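Local coordinates for protein adenosine deaminase (Burkholderia ambifaria, PDB 4GXW) that binds a zinc ion in a TIM-barrel amidohydrolase fold and probably deaminates adenosine, adenine or a related compound by hydrolysis, at residues V182-I187 with F211-A215; E191-E197 with N226-A230; R238-Y243 with I260-V265; V265-Y271 with R283-R287; I296-T300 with A313-M317. All coordinates share one frame; numbering follows the deposited sequence. Where two conformers were deposited one is given.

Contact 1: V182-I187 with F211-A215; sequences VAGIGI and FRTTA
Arg212 and Thr213 run beside Gly184 and Ile185 as neighbouring parallel strands of a TIM barrel, joined through helix 200-208 in a beta-alpha-beta unit; the two short strand segments lie 13° from parallel. Three backbone hydrogen bonds hold the pair. Arg212 N donates to Ala183 O, Ile185 N to Arg212 O, and Thr214 N to Ile185 O at 2.9 Å. Two CA-H...O contacts supplement them, one from Gly186 CA to Thr214 O at 3.3 Å.

Among the apolar contacts, Ile185 CG1, set between the backbone N and the carbonyl carbon (chi1 64°), lies 3.8 Å from Thr213 CG2 on the face these two residues share. Helix 200-208 covers this face, Ala206 resting on Ile185 and Tyr203 on Thr213. Farther along, Ile187 CG2 meets Ala215 CB at 3.5 Å, one residue before the zinc ligand His216. Thr214 OG1 bonds to Asp240, just past strand 238-239.

At the N-terminal ends of the strands the Phe211 ring turns its edge to two carbonyls, with Ala183 O in the ring plane and Val182 O near CE1. A water donates to Ala183 O at 2.7 Å and accepts from Arg212 NH1, bridging the backbone just ahead of strand 184-188 to the guanidinium.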
# COMPACT_ATOMS: atom_id res chain seq x y z
N VAL A 182 -7.63 -6.84 13.24
CA VAL A 182 -7.92 -7.38 11.92
C VAL A 182 -9.24 -6.80 11.44
O VAL A 182 -10.31 -7.15 11.95
CB VAL A 182 -7.95 -8.92 11.96
CG1 VAL A 182 -8.22 -9.50 10.58
CG2 VAL A 182 -6.62 -9.45 12.51
N ALA A 183 -9.16 -5.92 10.45
CA ALA A 183 -10.24 -4.98 10.16
C ALA A 183 -11.08 -5.28 8.91
O ALA A 183 -12.20 -4.81 8.80
CB ALA A 183 -9.68 -3.57 10.07
N GLY A 184 -10.52 -6.03 7.96
CA GLY A 184 -11.24 -6.26 6.73
C GLY A 184 -10.42 -7.04 5.74
O GLY A 184 -9.32 -7.51 6.10
N ILE A 185 -10.94 -7.18 4.52
CA ILE A 185 -10.26 -7.93 3.48
C ILE A 185 -9.92 -7.08 2.27
O ILE A 185 -10.53 -6.04 2.03
CB ILE A 185 -11.07 -9.17 2.99
CG1 ILE A 185 -12.38 -8.74 2.33
CG2 ILE A 185 -11.29 -10.15 4.13
CD1 ILE A 185 -12.99 -9.82 1.46
N GLY A 186 -8.95 -7.57 1.51
CA GLY A 186 -8.60 -7.01 0.22
C GLY A 186 -8.48 -8.12 -0.82
O GLY A 186 -8.77 -9.29 -0.53
N ILE A 187 -8.07 -7.76 -2.04
CA ILE A 187 -7.80 -8.74 -3.09
C ILE A 187 -6.64 -8.24 -3.94
O ILE A 187 -6.61 -7.07 -4.32
CB ILE A 187 -9.05 -9.06 -3.96
CG1 ILE A 187 -8.75 -10.20 -4.93
CG2 ILE A 187 -9.54 -7.83 -4.73
CD1 ILE A 187 -10.01 -10.78 -5.57
N PHE A 211 -16.97 -6.99 8.47
CA PHE A 211 -15.66 -6.51 8.03
C PHE A 211 -15.78 -5.44 6.96
O PHE A 211 -16.71 -5.45 6.15
CB PHE A 211 -14.81 -7.67 7.52
CG PHE A 211 -14.40 -8.63 8.60
CD1 PHE A 211 -13.52 -8.23 9.60
CD2 PHE A 211 -14.91 -9.92 8.64
CE1 PHE A 211 -13.16 -9.12 10.62
CE2 PHE A 211 -14.55 -10.81 9.64
CZ PHE A 211 -13.68 -10.40 10.64
N ARG A 212 -14.81 -4.52 6.95
CA ARG A 212 -14.66 -3.61 5.82
C ARG A 212 -13.98 -4.34 4.67
O ARG A 212 -13.40 -5.42 4.87
CB ARG A 212 -13.85 -2.38 6.22
CG ARG A 212 -14.61 -1.43 7.14
CD ARG A 212 -13.67 -0.35 7.56
NE ARG A 212 -14.26 0.84 8.16
CZ ARG A 212 -14.09 1.18 9.43
NH1 ARG A 212 -13.39 0.40 10.24
NH2 ARG A 212 -14.63 2.30 9.90
N THR A 213 -14.07 -3.78 3.47
CA THR A 213 -13.44 -4.40 2.32
C THR A 213 -12.80 -3.36 1.41
O THR A 213 -13.25 -2.22 1.30
CB THR A 213 -14.43 -5.28 1.48
OG1 THR A 213 -15.32 -4.46 0.73
CG2 THR A 213 -15.23 -6.26 2.34
N THR A 214 -11.75 -3.80 0.73
CA THR A 214 -11.08 -3.02 -0.29
C THR A 214 -10.72 -3.97 -1.43
O THR A 214 -10.88 -5.18 -1.30
CB THR A 214 -9.83 -2.28 0.27
OG1 THR A 214 -9.30 -1.40 -0.74
CG2 THR A 214 -8.77 -3.25 0.73
N ALA A 215 -10.26 -3.43 -2.56
CA ALA A 215 -9.90 -4.28 -3.70
C ALA A 215 -8.93 -3.59 -4.64
O ALA A 215 -9.13 -2.42 -4.97
CB ALA A 215 -11.16 -4.69 -4.48
O HOH W 1 -13.33 -2.76 10.24

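Contact 2: E191-E197 with N226-A230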
# COMPACT_ATOMS: atom_id res chain seq x y z
N GLU A 191 -4.19 -9.29 -11.76
CA GLU A 191 -5.60 -8.97 -12.03
C GLU A 191 -6.09 -9.56 -13.35
O GLU A 191 -7.27 -9.91 -13.49
CB GLU A 191 -5.81 -7.44 -11.98
CG GLU A 191 -7.25 -6.99 -11.96
CD GLU A 191 -7.41 -5.48 -11.81
OE1 GLU A 191 -6.40 -4.79 -11.54
OE2 GLU A 191 -8.55 -4.99 -11.99
N ASN A 192 -5.19 -9.69 -14.32
CA ASN A 192 -5.55 -10.15 -15.66
C ASN A 192 -6.32 -11.48 -15.62
O ASN A 192 -5.86 -12.44 -15.00
CB ASN A 192 -4.30 -10.35 -16.52
CG ASN A 192 -3.39 -9.15 -16.52
OD1 ASN A 192 -2.87 -8.75 -15.48
ND2 ASN A 192 -3.15 -8.58 -17.70
N ASP A 193 -7.48 -11.51 -16.27
CA ASP A 193 -8.29 -12.72 -16.37
C ASP A 193 -8.85 -13.27 -15.05
O ASP A 193 -9.40 -14.37 -15.02
CB ASP A 193 -7.51 -13.83 -17.10
CG ASP A 193 -7.01 -13.39 -18.45
OD1 ASP A 193 -7.82 -12.87 -19.24
OD2 ASP A 193 -5.79 -13.54 -18.72
N ARG A 194 -8.72 -12.50 -13.97
CA ARG A 194 -9.25 -12.89 -12.67
C ARG A 194 -10.10 -11.74 -12.13
O ARG A 194 -9.72 -11.06 -11.16
CB ARG A 194 -8.12 -13.24 -11.69
CG ARG A 194 -7.15 -14.30 -12.21
CD ARG A 194 -7.84 -15.63 -12.45
NE ARG A 194 -8.20 -16.28 -11.19
CZ ARG A 194 -8.89 -17.41 -11.10
NH1 ARG A 194 -9.31 -18.03 -12.20
NH2 ARG A 194 -9.16 -17.92 -9.91
N PRO A 195 -11.25 -11.50 -12.75
CA PRO A 195 -12.01 -10.28 -12.47
C PRO A 195 -12.66 -10.30 -11.08
O PRO A 195 -12.91 -11.37 -10.52
CB PRO A 195 -13.05 -10.25 -13.58
CG PRO A 195 -13.28 -11.68 -13.89
CD PRO A 195 -11.91 -12.32 -13.79
N PRO A 196 -12.95 -9.12 -10.54
CA PRO A 196 -13.41 -9.04 -9.14
C PRO A 196 -14.73 -9.77 -8.86
O PRO A 196 -14.88 -10.30 -7.76
CB PRO A 196 -13.53 -7.53 -8.89
CG PRO A 196 -13.67 -6.92 -10.27
CD PRO A 196 -12.80 -7.78 -11.15
N GLU A 197 -15.64 -9.80 -9.83
CA GLU A 197 -16.92 -10.48 -9.61
C GLU A 197 -16.78 -11.99 -9.37
O GLU A 197 -17.67 -12.62 -8.82
CB GLU A 197 -17.90 -10.18 -10.75
CG GLU A 197 -17.52 -10.73 -12.12
CD GLU A 197 -16.70 -9.77 -12.97
OE1 GLU A 197 -16.00 -8.88 -12.41
OE2 GLU A 197 -16.74 -9.92 -14.22
N ASN A 226 -13.74 -3.11 -14.00
CA ASN A 226 -13.35 -3.77 -12.74
C ASN A 226 -13.48 -2.84 -11.55
O ASN A 226 -13.80 -3.27 -10.44
CB ASN A 226 -11.92 -4.31 -12.81
CG ASN A 226 -11.81 -5.58 -13.64
OD1 ASN A 226 -12.80 -6.06 -14.19
ND2 ASN A 226 -10.60 -6.12 -13.72
N VAL A 227 -13.20 -1.55 -11.75
CA VAL A 227 -13.40 -0.57 -10.69
C VAL A 227 -14.88 -0.44 -10.35
O VAL A 227 -15.27 -0.44 -9.18
CB VAL A 227 -12.80 0.80 -11.07
CG1 VAL A 227 -12.95 1.80 -9.92
CG2 VAL A 227 -11.34 0.64 -11.46
N GLU A 228 -15.70 -0.32 -11.39
CA GLU A 228 -17.15 -0.27 -11.21
C GLU A 228 -17.67 -1.50 -10.45
O GLU A 228 -18.49 -1.38 -9.54
CB GLU A 228 -17.86 -0.13 -12.56
CG GLU A 228 -19.37 -0.02 -12.44
CD GLU A 228 -20.07 -0.05 -13.77
OE1 GLU A 228 -19.55 -0.69 -14.72
OE2 GLU A 228 -21.16 0.57 -13.88
N THR A 229 -17.21 -2.68 -10.84
CA THR A 229 -17.62 -3.91 -10.17
C THR A 229 -17.20 -3.91 -8.69
O THR A 229 -18.00 -4.26 -7.81
CB THR A 229 -17.06 -5.14 -10.89
OG1 THR A 229 -17.61 -5.17 -12.21
CG2 THR A 229 -17.44 -6.42 -10.16
N ALA A 230 -15.97 -3.50 -8.39
CA ALA A 230 -15.53 -3.44 -7.00
C ALA A 230 -16.41 -2.53 -6.17
O ALA A 230 -16.85 -2.89 -5.06
CB ALA A 230 -14.08 -3.00 -6.91
O HOH W 2 -9.68 -8.75 -14.48
O HOH W 3 -15.58 -6.46 -13.61
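Pro196 lays its CD against the amide of Asn226, 3.5 Å from Asn226 CG, the two side chains crossing at about a right angle. Its CG reaches on to Thr229 CG2, so the proline ring rests on residues i and i+3 of helix 224-232. The loop 191-197 follows barrel strand 184-188 and leads to helix 200-208; helix 224-232 follows the strand that carries the zinc ligand His216. Glu197 comes in beside the proline: with CG between the backbone N and the carbonyl carbon (chi1 66°) and a bend at the next bond, it places OE1 3.6 Å from Thr229 CG2.

Asn226 ND2 makes the direct polar link, donating to Glu191 OE2 at 2.9 Å in a nearly straight bond (167°). It meets the oxygen on the anti side, somewhat out of the carboxylate plane, while the acceptor lies in the amide plane. The two oxygens of Glu191 also accept from the backbone N atoms of Gly218 and Glu219, just past His216.

One water accepts from Asn226 ND2 and donates to Glu191 O; another donates to Asn226 OD1 and Glu197 OE1 and accepts from Thr229 OG1. That hydroxyl also reaches Arg225 O, and its single proton is probably shared between the two. Asn226 is thus engaged at both ends of its amide, which fixes its rotation, and the buried Glu191 carboxylate, with three N-H donors, is probably stabilised as an anion.

Contact 3: R238-Y243 with I260-V265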
# COMPACT_ATOMS: atom_id res chain seq x y z
N ARG A 238 -13.11 1.23 0.03
CA ARG A 238 -12.15 2.04 -0.72
C ARG A 238 -11.58 1.19 -1.85
O ARG A 238 -11.85 -0.01 -1.91
CB ARG A 238 -11.05 2.64 0.17
CG ARG A 238 -10.21 1.61 0.91
CD ARG A 238 -9.13 2.26 1.79
NE ARG A 238 -8.24 1.24 2.33
CZ ARG A 238 -7.98 1.02 3.62
NH1 ARG A 238 -8.50 1.77 4.57
NH2 ARG A 238 -7.17 0.03 3.96
N VAL A 239 -10.82 1.82 -2.74
CA VAL A 239 -10.27 1.16 -3.91
C VAL A 239 -8.76 1.25 -3.92
O VAL A 239 -8.19 2.30 -3.61
CB VAL A 239 -10.83 1.81 -5.21
CG1 VAL A 239 -10.17 1.22 -6.44
CG2 VAL A 239 -12.32 1.65 -5.29
N ASP A 240 -8.09 0.16 -4.27
CA ASP A 240 -6.65 0.14 -4.47
C ASP A 240 -6.29 0.27 -5.95
O ASP A 240 -6.73 -0.53 -6.79
CB ASP A 240 -6.02 -1.09 -3.82
CG ASP A 240 -6.33 -1.16 -2.34
OD1 ASP A 240 -5.99 -0.20 -1.61
OD2 ASP A 240 -6.95 -2.17 -1.92
N HIS A 241 -5.50 1.30 -6.24
CA HIS A 241 -5.08 1.72 -7.58
C HIS A 241 -6.22 2.46 -8.29
O HIS A 241 -6.37 3.68 -8.14
CB HIS A 241 -4.53 0.57 -8.44
CG HIS A 241 -3.30 -0.09 -7.87
ND1 HIS A 241 -2.14 0.60 -7.59
CD2 HIS A 241 -3.06 -1.39 -7.57
CE1 HIS A 241 -1.23 -0.25 -7.14
NE2 HIS A 241 -1.76 -1.46 -7.12
N GLY A 242 -7.03 1.75 -9.05
CA GLY A 242 -8.16 2.34 -9.73
C GLY A 242 -7.86 3.15 -10.97
O GLY A 242 -8.75 3.82 -11.48
N TYR A 243 -6.63 3.06 -11.49
CA TYR A 243 -6.12 4.02 -12.48
C TYR A 243 -6.97 4.18 -13.72
O TYR A 243 -7.18 5.30 -14.21
CB TYR A 243 -4.67 3.70 -12.88
CG TYR A 243 -3.77 3.56 -11.69
CD1 TYR A 243 -3.66 4.59 -10.76
CD2 TYR A 243 -3.06 2.39 -11.46
CE1 TYR A 243 -2.86 4.44 -9.63
CE2 TYR A 243 -2.25 2.24 -10.35
CZ TYR A 243 -2.17 3.27 -9.43
OH TYR A 243 -1.40 3.15 -8.29
N ILE A 260 -15.30 8.27 -2.53
CA ILE A 260 -14.52 7.03 -2.49
C ILE A 260 -13.03 7.34 -2.53
O ILE A 260 -12.57 8.05 -3.41
CB ILE A 260 -14.86 6.11 -3.70
CG1 ILE A 260 -16.36 5.82 -3.78
CG2 ILE A 260 -14.03 4.83 -3.66
CD1 ILE A 260 -16.94 5.28 -2.51
N VAL A 261 -12.27 6.80 -1.57
CA VAL A 261 -10.82 7.02 -1.55
C VAL A 261 -10.09 5.95 -2.38
O VAL A 261 -10.39 4.76 -2.29
CB VAL A 261 -10.25 7.06 -0.11
CG1 VAL A 261 -8.73 7.18 -0.13
CG2 VAL A 261 -10.86 8.21 0.69
N PHE A 262 -9.14 6.41 -3.20
CA PHE A 262 -8.32 5.54 -4.05
C PHE A 262 -6.89 5.56 -3.52
O PHE A 262 -6.27 6.63 -3.44
CB PHE A 262 -8.31 6.06 -5.50
CG PHE A 262 -9.64 5.95 -6.18
CD1 PHE A 262 -10.67 6.84 -5.90
CD2 PHE A 262 -9.87 4.95 -7.11
CE1 PHE A 262 -11.90 6.73 -6.53
CE2 PHE A 262 -11.11 4.83 -7.75
CZ PHE A 262 -12.12 5.72 -7.46
N THR A 263 -6.35 4.40 -3.16
CA THR A 263 -4.96 4.35 -2.76
C THR A 263 -4.14 4.27 -4.05
O THR A 263 -4.47 3.52 -4.95
CB THR A 263 -4.66 3.17 -1.80
OG1 THR A 263 -4.75 1.93 -2.51
CG2 THR A 263 -5.62 3.17 -0.62
N VAL A 264 -3.10 5.09 -4.14
CA VAL A 264 -2.29 5.14 -5.36
C VAL A 264 -0.82 4.94 -5.04
O VAL A 264 -0.38 5.18 -3.91
CB VAL A 264 -2.52 6.46 -6.16
CG1 VAL A 264 -4.00 6.61 -6.56
CG2 VAL A 264 -2.03 7.67 -5.35
N VAL A 265 -0.08 4.48 -6.03
CA VAL A 265 1.30 4.06 -5.84
C VAL A 265 2.14 4.67 -6.96
O VAL A 265 2.11 4.20 -8.10
CB VAL A 265 1.41 2.52 -5.86
CG1 VAL A 265 2.85 2.07 -5.68
CG2 VAL A 265 0.49 1.90 -4.80
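Val239 and Phe262 lie side by side on one face of this parallel strand pair, and the ring of Phe262 fills the space beside the valine, CD2 lying 3.8 Å from Val239 CB. The ring edge faces Gly242 CA and His241 O, so the glycine backbone shapes the hollow that receives it. At the other end of the patch, Ile260 CG2 nestles against Val239 CG2.

The opposite face is polar. Thr263 OG1, between the backbone N and the carbonyl carbon (chi1 70°), donates to the anti lone pair of Asp240 OD1 at 2.6 Å and is also bonded to His35 ND1. Thr263 is thus a second-shell residue, positioned by Asp240, that holds the zinc ligand His35.

Beyond the corner of the chain at Asp240, Val265 CG2 fits against His241 CE1 at 3.6 Å, and Val264 CG1 against Tyr243 CE1. Tyr243 OH fills the notch between them: it accepts from Val265 N at 2.9 Å and lies in the plane of the His241 ring, sharing a 2.7 Å hydrogen bond with ND1. His241 is therefore held in orientation close to the zinc ion.

Three backbone bonds, Val239 N to Val261 O, Thr263 N to Val239 O and His241 N to Thr263 O, join strands 238-239 and 261-264. They are consecutive barrel strands connected through helix 249-258, flanked by strand 212-217 beyond Asp240 and strand 295-298 beyond Phe262 and Val264.

Contact 4: V265-Y271 with R283-R287; sequences VPTNSYY and RHPMR
The Tyr271 ring is sandwiched, Pro285 CD over one face and Tyr270 CD2 over the other, where helix 269-274, which follows strand 261-264 of the TIM barrel, meets the loop after helix 280-283. Pro285 CD makes a CH-pi contact 3.8 Å from the Tyr271 ring centroid and 18° off the normal, while Pro285 CG reaches the hydroxyl, 3.4 Å from Tyr271 OH. The His284 ring receives Tyr271 over one face, where CD2 of the tyrosine comes within 3.6 Å of His284 CE1 and its CB makes an off-centre CH-pi contact. The two rings are inclined at 49°. At the edge of the imidazole lie Asn268 CB and, in its plane, a water. Tyr243 meets the same imidazole edge-to-face, and Phe321 packs on it as well.

His284 CG lies roughly opposite the backbone N (chi1 -158°), which swings the ring back toward Tyr271 while ND1 accepts from Met286 N at 3.1 Å. The bond at ND1, helped by a weak one from NE2 to the water, probably restrains the ring's rotation.

In one of its two conformers, Met286 CE touches Pro266 CB at 4.1 Å, beside Met317 of helix 310-319. The segment 265-271 is itself ordered by a type I turn from Val265 to Asn268, and Asn268 is the N-cap of helix 269-274, its OD1 accepting from Tyr271 N. Between the segments the water donates to Pro266 O and Asn268 O, both at 2.8 Å, and accepts a weak bond from His284 NE2.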
# COMPACT_ATOMS: atom_id res chain seq x y z
N VAL A 265 -0.08 4.48 -6.03
CA VAL A 265 1.30 4.06 -5.84
C VAL A 265 2.14 4.67 -6.96
O VAL A 265 2.11 4.20 -8.10
CB VAL A 265 1.41 2.52 -5.86
CG1 VAL A 265 2.85 2.07 -5.68
CG2 VAL A 265 0.49 1.90 -4.80
N PRO A 266 2.87 5.76 -6.66
CA PRO A 266 3.67 6.39 -7.72
C PRO A 266 4.67 5.43 -8.36
O PRO A 266 4.91 5.51 -9.56
CB PRO A 266 4.36 7.57 -7.01
CG PRO A 266 4.05 7.43 -5.54
CD PRO A 266 2.84 6.56 -5.42
N THR A 267 5.21 4.49 -7.59
CA THR A 267 6.15 3.51 -8.12
C THR A 267 5.50 2.28 -8.76
O THR A 267 6.18 1.27 -8.93
CB THR A 267 7.13 3.05 -7.03
OG1 THR A 267 6.40 2.54 -5.91
CG2 THR A 267 8.00 4.22 -6.58
N ASN A 268 4.21 2.35 -9.11
CA ASN A 268 3.54 1.22 -9.74
C ASN A 268 4.37 0.62 -10.88
O ASN A 268 4.75 1.33 -11.81
CB ASN A 268 2.18 1.66 -10.27
CG ASN A 268 1.43 0.53 -10.96
OD1 ASN A 268 1.32 0.51 -12.19
ND2 ASN A 268 0.90 -0.41 -10.18
N SER A 269 4.68 -0.67 -10.79
CA SER A 269 5.61 -1.28 -11.73
C SER A 269 5.07 -1.30 -13.15
O SER A 269 5.83 -1.11 -14.11
CB SER A 269 5.96 -2.71 -11.31
OG SER A 269 6.56 -2.74 -10.03
N TYR A 270 3.77 -1.58 -13.30
CA TYR A 270 3.18 -1.67 -14.62
C TYR A 270 3.41 -0.40 -15.43
O TYR A 270 3.85 -0.47 -16.58
CB TYR A 270 1.68 -2.01 -14.54
CG TYR A 270 0.98 -2.00 -15.89
CD1 TYR A 270 1.05 -3.09 -16.75
CD2 TYR A 270 0.25 -0.88 -16.30
CE1 TYR A 270 0.41 -3.05 -17.99
CE2 TYR A 270 -0.38 -0.85 -17.52
CZ TYR A 270 -0.30 -1.93 -18.36
OH TYR A 270 -0.95 -1.89 -19.57
N TYR A 271 3.12 0.76 -14.85
CA TYR A 271 3.30 2.00 -15.61
C TYR A 271 4.76 2.35 -15.85
O TYR A 271 5.09 2.88 -16.91
CB TYR A 271 2.49 3.18 -15.03
CG TYR A 271 1.01 3.04 -15.33
CD1 TYR A 271 0.55 3.04 -16.64
CD2 TYR A 271 0.08 2.90 -14.31
CE1 TYR A 271 -0.80 2.89 -16.94
CE2 TYR A 271 -1.28 2.76 -14.59
CZ TYR A 271 -1.71 2.75 -15.91
OH TYR A 271 -3.05 2.60 -16.19
N ARG A 283 2.11 10.82 -18.39
CA ARG A 283 0.98 10.03 -18.86
C ARG A 283 0.41 9.05 -17.85
O ARG A 283 -0.57 8.36 -18.13
CB ARG A 283 1.35 9.27 -20.14
CG ARG A 283 1.52 10.18 -21.34
CD ARG A 283 0.31 11.08 -21.55
NE ARG A 283 -0.93 10.32 -21.65
CZ ARG A 283 -1.42 9.83 -22.79
NH1 ARG A 283 -0.77 10.03 -23.92
NH2 ARG A 283 -2.55 9.14 -22.79
N HIS A 284 1.01 8.99 -16.66
CA HIS A 284 0.47 8.18 -15.59
C HIS A 284 -0.93 8.65 -15.24
O HIS A 284 -1.13 9.81 -14.91
CB HIS A 284 1.37 8.30 -14.37
CG HIS A 284 1.25 7.17 -13.40
ND1 HIS A 284 0.04 6.76 -12.88
CD2 HIS A 284 2.19 6.38 -12.85
CE1 HIS A 284 0.25 5.75 -12.05
NE2 HIS A 284 1.55 5.50 -12.01
N PRO A 285 -1.93 7.75 -15.29
CA PRO A 285 -3.30 8.18 -14.99
C PRO A 285 -3.48 8.78 -13.61
O PRO A 285 -4.38 9.60 -13.42
CB PRO A 285 -4.11 6.88 -15.11
CG PRO A 285 -3.33 6.03 -16.04
CD PRO A 285 -1.87 6.36 -15.79
N MET A 286 -2.65 8.38 -12.64
CA MET A 286 -2.70 8.95 -11.30
C MET A 286 -2.64 10.47 -11.34
O MET A 286 -3.31 11.15 -10.55
CB MET A 286 -1.55 8.39 -10.44
CG MET A 286 -1.46 8.96 -9.03
SD MET A 286 0.03 8.43 -8.15
CE MET A 286 1.29 9.29 -9.09
N ARG A 287 -1.86 11.02 -12.26
CA ARG A 287 -1.68 12.46 -12.36
C ARG A 287 -3.00 13.20 -12.59
O ARG A 287 -3.17 14.34 -12.14
CB ARG A 287 -0.68 12.78 -13.49
CG ARG A 287 -0.21 14.23 -13.55
CD ARG A 287 0.57 14.49 -14.84
NE ARG A 287 1.20 15.80 -14.82
CZ ARG A 287 2.46 16.00 -14.46
NH1 ARG A 287 2.97 17.23 -14.45
NH2 ARG A 287 3.22 14.96 -14.11
O HOH W 4 4.27 4.07 -11.89

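Contact 5: I296-T300 with A313-M317; sequences IHPNT and AWELM
Pro298 packs its ring on the indole of Trp314, with CG 3.6 Å from the centroid of the six-membered ring and 15° off its normal, a CH-pi contact over the face. On the neighbouring side Pro298 CB touches Met317 CG at 3.8 Å. Met317 folds back at chi2 (-63°) and again at chi3, and this carries CE to Ile296 CD1. Ala313 CB closes the far end of the patch against Asn299 O and Thr300 CG2.

His297 stands at the indole edge, its NE2 3.9 Å from Trp314 CZ2 and the ring planes at 73°. Asn299 ND2 donates to His297 ND1 at 3.0 Å, well out of the imidazole plane, and Asn299 OD1 bonds to Leu34 N, beside the zinc ligand His35. Thr300 OG1 is held by Glu33, and Phe331 of helix 325-338 packs on Ile296, Pro298, Trp314 and Met317.

The contact thus seats helix 310-319 on the end of barrel strand 295-298, just ahead of the zinc ligand Asp301. Its direct contacts are mainly apolar, and the indole nitrogen is served by a water lying in the ring plane, which accepts from Trp314 NE1 at 2.9 Å and donates to Pro298 O, so both buried polar atoms have a partner.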
# COMPACT_ATOMS: atom_id res chain seq x y z
N ILE A 296 -7.42 10.82 -3.84
CA ILE A 296 -6.33 9.86 -3.86
C ILE A 296 -5.44 10.00 -2.64
O ILE A 296 -5.46 11.03 -1.95
CB ILE A 296 -5.48 9.94 -5.16
CG1 ILE A 296 -4.61 11.20 -5.19
CG2 ILE A 296 -6.38 9.85 -6.40
CD1 ILE A 296 -3.69 11.29 -6.41
N HIS A 297 -4.65 8.97 -2.39
CA HIS A 297 -3.75 8.92 -1.25
C HIS A 297 -2.55 8.08 -1.64
O HIS A 297 -2.72 6.92 -2.01
CB HIS A 297 -4.46 8.31 -0.04
CG HIS A 297 -3.57 8.13 1.14
ND1 HIS A 297 -3.03 6.91 1.49
CD2 HIS A 297 -3.11 9.03 2.05
CE1 HIS A 297 -2.27 7.07 2.57
NE2 HIS A 297 -2.30 8.34 2.92
N PRO A 298 -1.34 8.65 -1.57
CA PRO A 298 -0.14 7.94 -2.05
C PRO A 298 0.44 6.98 -1.02
O PRO A 298 0.36 7.24 0.19
CB PRO A 298 0.84 9.08 -2.31
CG PRO A 298 0.47 10.09 -1.27
CD PRO A 298 -1.03 10.03 -1.15
N ASN A 299 1.03 5.88 -1.50
CA ASN A 299 1.51 4.80 -0.67
C ASN A 299 2.71 4.13 -1.32
O ASN A 299 2.97 4.36 -2.50
CB ASN A 299 0.40 3.76 -0.49
CG ASN A 299 -0.73 4.27 0.36
OD1 ASN A 299 -0.68 4.15 1.58
ND2 ASN A 299 -1.76 4.85 -0.27
N THR A 300 3.40 3.26 -0.57
CA THR A 300 4.61 2.59 -1.05
C THR A 300 4.38 1.25 -1.76
O THR A 300 5.18 0.86 -2.61
CB THR A 300 5.67 2.39 0.07
OG1 THR A 300 5.13 1.56 1.11
CG2 THR A 300 6.12 3.73 0.66
N ALA A 313 7.62 8.38 -1.23
CA ALA A 313 6.38 8.29 -1.99
C ALA A 313 5.67 9.63 -2.05
O ALA A 313 5.19 10.05 -3.10
CB ALA A 313 5.48 7.19 -1.41
N TRP A 314 5.63 10.33 -0.91
CA TRP A 314 5.08 11.67 -0.85
C TRP A 314 5.89 12.66 -1.70
O TRP A 314 5.33 13.47 -2.45
CB TRP A 314 4.94 12.11 0.63
CG TRP A 314 3.76 11.45 1.24
CD1 TRP A 314 3.70 10.18 1.74
CD2 TRP A 314 2.44 11.99 1.35
NE1 TRP A 314 2.42 9.91 2.18
CE2 TRP A 314 1.63 10.99 1.94
CE3 TRP A 314 1.86 13.21 1.01
CZ2 TRP A 314 0.27 11.19 2.20
CZ3 TRP A 314 0.51 13.41 1.26
CH2 TRP A 314 -0.27 12.40 1.85
N GLU A 315 7.22 12.57 -1.61
CA GLU A 315 8.10 13.41 -2.42
C GLU A 315 7.79 13.30 -3.92
O GLU A 315 7.68 14.31 -4.61
CB GLU A 315 9.56 13.04 -2.17
CG GLU A 315 10.54 13.73 -3.11
CD GLU A 315 11.98 13.33 -2.87
OE1 GLU A 315 12.31 12.97 -1.72
OE2 GLU A 315 12.79 13.37 -3.83
N LEU A 316 7.61 12.07 -4.41
CA LEU A 316 7.35 11.85 -5.84
C LEU A 316 6.10 12.57 -6.33
O LEU A 316 6.06 13.05 -7.47
CB LEU A 316 7.25 10.36 -6.15
CG LEU A 316 8.56 9.57 -6.10
CD1 LEU A 316 8.29 8.09 -6.33
CD2 LEU A 316 9.56 10.10 -7.12
N MET A 317 5.07 12.63 -5.50
CA MET A 317 3.85 13.34 -5.88
C MET A 317 4.14 14.81 -6.22
O MET A 317 3.57 15.37 -7.16
CB MET A 317 2.80 13.25 -4.77
CG MET A 317 2.47 11.84 -4.35
SD MET A 317 1.72 10.83 -5.66
CE MET A 317 0.04 11.43 -5.62
O HOH W 5 1.28 7.28 2.82

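In the fold
From the N terminus, contact 1 closes the loop through helix 200-208 between barrel strands 184-188 and 212-217. Contact 2 crosses it, because the loop 191-197 begins after the first strand and meets helix 224-232 after the second. Contacts 3, 4 and 5 then follow in series. Contact 3 joins strands 238-239 and 261-264, and meets contact 1 between Asp240 and the strand of Thr214 and Ala215. Contact 4 starts at Val265, which it shares with contact 3, and closes the loop to 283-287. Contact 5 packs helix 310-319 on strand 295-298, itself paired with 261-264. Contacts 1, 3 and 5 thus follow the barrel wall round the zinc site.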